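Local coordinates for protein cytosine-specific methyltransferase (PDB 3G7U) that probably transfers a methyl group from S-adenosyl-L-methionine to carbon 5 of cytosine in DNA, as a prophage-encoded member of the C5-methyltransferase family, at residues Q111-L116 against G169-L174. Sequence-based numbering, arbitrary orientation.
Sequences QPLFFL and GVKKSL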
loop_
_atom_site.group_PDB
_atom_site.type_symbol
_atom_site.label_atom_id
_atom_site.label_comp_id
_atom_site.label_asym_id
_atom_site.label_seq_id
_atom_site.Cartn_x
_atom_site.Cartn_y
_atom_site.Cartn_z
ATOM N N GLN A 111 0.339 -15.989 -18.308
ATOM C CA GLN A 111 1.180 -17.053 -17.723
ATOM C C GLN A 111 2.455 -16.579 -16.999
ATOM O O GLN A 111 3.544 -17.043 -17.317
ATOM C CB GLN A 111 1.528 -18.139 -18.793
ATOM C CG GLN A 111 0.298 -18.818 -19.382
ATOM C CD GLN A 111 -0.270 -19.861 -18.440
ATOM O OE1 GLN A 111 0.473 -20.695 -17.931
ATOM N NE2 GLN A 111 -1.581 -19.825 -18.210
ATOM N N PRO A 112 2.332 -15.673 -15.993
ATOM C CA PRO A 112 3.528 -15.300 -15.272
ATOM C C PRO A 112 4.057 -16.454 -14.405
ATOM O O PRO A 112 3.303 -17.400 -14.146
ATOM C CB PRO A 112 3.012 -14.200 -14.320
ATOM C CG PRO A 112 1.565 -14.540 -14.108
ATOM C CD PRO A 112 1.132 -14.979 -15.480
ATOM N N LEU A 113 5.300 -16.340 -13.936
ATOM C CA LEU A 113 5.855 -17.310 -12.973
ATOM C C LEU A 113 5.023 -17.334 -11.690
ATOM O O LEU A 113 4.863 -18.369 -11.080
ATOM C CB LEU A 113 7.305 -16.979 -12.637
ATOM C CG LEU A 113 8.262 -16.990 -13.852
ATOM C CD1 LEU A 113 9.673 -16.696 -13.412
ATOM C CD2 LEU A 113 8.149 -18.303 -14.677
ATOM N N PHE A 114 4.470 -16.188 -11.302
ATOM C CA PHE A 114 3.609 -16.165 -10.109
ATOM C C PHE A 114 2.543 -15.071 -10.218
ATOM O O PHE A 114 2.658 -14.144 -11.048
ATOM C CB PHE A 114 4.481 -15.982 -8.858
ATOM C CG PHE A 114 4.936 -14.569 -8.620
ATOM C CD1 PHE A 114 4.193 -13.721 -7.799
ATOM C CD2 PHE A 114 6.128 -14.091 -9.162
ATOM C CE1 PHE A 114 4.600 -12.412 -7.565
ATOM C CE2 PHE A 114 6.559 -12.779 -8.923
ATOM C CZ PHE A 114 5.807 -11.941 -8.116
ATOM N N PHE A 115 1.482 -15.192 -9.416
ATOM C CA PHE A 115 0.584 -14.054 -9.204
ATOM C C PHE A 115 0.459 -13.791 -7.708
ATOM O O PHE A 115 0.644 -14.707 -6.886
ATOM C CB PHE A 115 -0.790 -14.253 -9.844
ATOM C CG PHE A 115 -1.625 -15.347 -9.230
ATOM C CD1 PHE A 115 -2.458 -15.089 -8.117
ATOM C CD2 PHE A 115 -1.627 -16.626 -9.778
ATOM C CE1 PHE A 115 -3.246 -16.071 -7.575
ATOM C CE2 PHE A 115 -2.421 -17.612 -9.240
ATOM C CZ PHE A 115 -3.226 -17.349 -8.123
ATOM N N LEU A 116 0.199 -12.538 -7.376
ATOM C CA LEU A 116 -0.145 -12.190 -5.982
ATOM C C LEU A 116 -1.296 -11.231 -6.112
ATOM O O LEU A 116 -1.149 -10.146 -6.716
ATOM C CB LEU A 116 1.035 -11.531 -5.278
ATOM C CG LEU A 116 0.777 -11.024 -3.829
ATOM C CD1 LEU A 116 2.040 -11.073 -3.040
ATOM C CD2 LEU A 116 0.208 -9.604 -3.772
ATOM N N GLY A 169 -0.124 -17.628 -6.258
ATOM C CA GLY A 169 -0.099 -18.856 -7.062
ATOM C C GLY A 169 1.255 -18.880 -7.712
ATOM O O GLY A 169 1.826 -17.833 -7.979
ATOM N N VAL A 170 1.802 -20.073 -7.939
ATOM C CA VAL A 170 3.105 -20.178 -8.577
ATOM C C VAL A 170 3.002 -21.220 -9.673
ATOM O O VAL A 170 2.271 -22.184 -9.553
ATOM C CB VAL A 170 4.273 -20.542 -7.621
ATOM C CG1 VAL A 170 4.618 -19.386 -6.666
ATOM C CG2 VAL A 170 4.011 -21.850 -6.888
ATOM N N LYS A 171 3.682 -20.963 -10.781
ATOM C CA LYS A 171 3.554 -21.819 -11.957
ATOM C C LYS A 171 4.013 -23.225 -11.576
ATOM O O LYS A 171 5.108 -23.392 -10.982
ATOM C CB LYS A 171 4.434 -21.268 -13.084
ATOM C CG LYS A 171 3.763 -21.215 -14.429
ATOM C CD LYS A 171 4.790 -20.701 -15.427
ATOM C CE LYS A 171 4.157 -20.342 -16.757
ATOM N NZ LYS A 171 3.190 -21.384 -17.245
ATOM N N LYS A 172 3.160 -24.188 -11.878
ATOM C CA LYS A 172 3.443 -25.617 -11.641
ATOM C C LYS A 172 4.771 -26.080 -12.237
ATOM O O LYS A 172 5.528 -26.824 -11.595
ATOM C CB LYS A 172 2.317 -26.470 -12.174
ATOM C CG LYS A 172 1.235 -26.638 -11.197
ATOM C CD LYS A 172 0.034 -27.190 -11.862
ATOM C CE LYS A 172 -0.995 -27.503 -10.827
ATOM N NZ LYS A 172 -2.239 -27.821 -11.529
ATOM N N SER A 173 5.068 -25.586 -13.433
ATOM C CA SER A 173 6.312 -25.886 -14.149
ATOM C C SER A 173 7.573 -25.597 -13.345
ATOM O O SER A 173 8.642 -26.137 -13.634
ATOM C CB SER A 173 6.336 -25.125 -15.484
ATOM O OG SER A 173 6.929 -23.840 -15.361
ATOM N N LEU A 174 7.464 -24.755 -12.326
ATOM C CA LEU A 174 8.646 -24.366 -11.558
ATOM C C LEU A 174 9.027 -25.403 -10.504
ATOM O O LEU A 174 10.170 -25.383 -9.995
ATOM C CB LEU A 174 8.425 -23.014 -10.879
ATOM C CG LEU A 174 8.403 -21.769 -11.782
ATOM C CD1 LEU A 174 7.845 -20.591 -11.014
ATOM C CD2 LEU A 174 9.802 -21.463 -12.311
#
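Phe115 and Gly169 form an antiparallel hydrogen-bonded pair: Phe115 N gives to Gly169 O at 3.0 Å, and Gly169 N returns the bond to Phe115 O. Past the non-hydrogen-bonded Phe114–Val170 pair, two residues along from Gly169, Lys171 N donates to Leu113 O at 2.9 Å. Phe114 CA draws up to Gly169 O at 3.2 Å in a CA-H...O contact. Chi1 of 67° sets CG of Phe115 between its own N and carbonyl carbon. One face of the ring covers Gly169, with Gly169 N over its centre, 3.5 Å above the plane, and CA toward the CE2 and CZ side, a CH-pi contact 3.8 Å from the centroid. Glycine, with no side chain, leaves its backbone bare to the ring. These strands belong to the Rossmann-like methyltransferase sheet, where strand 163-171 enters antiparallel between 114-119 and 143-152. On the opposite sheet face the Phe114 ring leads away to helix 353-367. Leu113 CB meets the Leu174 CD1 methyl at 4.0 Å, where the chain turns into the 3-10 segment 172-174. The long chain of Lys171 runs past Pro112 O, and NZ donates to Gln111 OE1 (2.9 Å) in the carbonyl plane; Gln111 NE2, the amide's donor end, binds Ser108 O and Asp142.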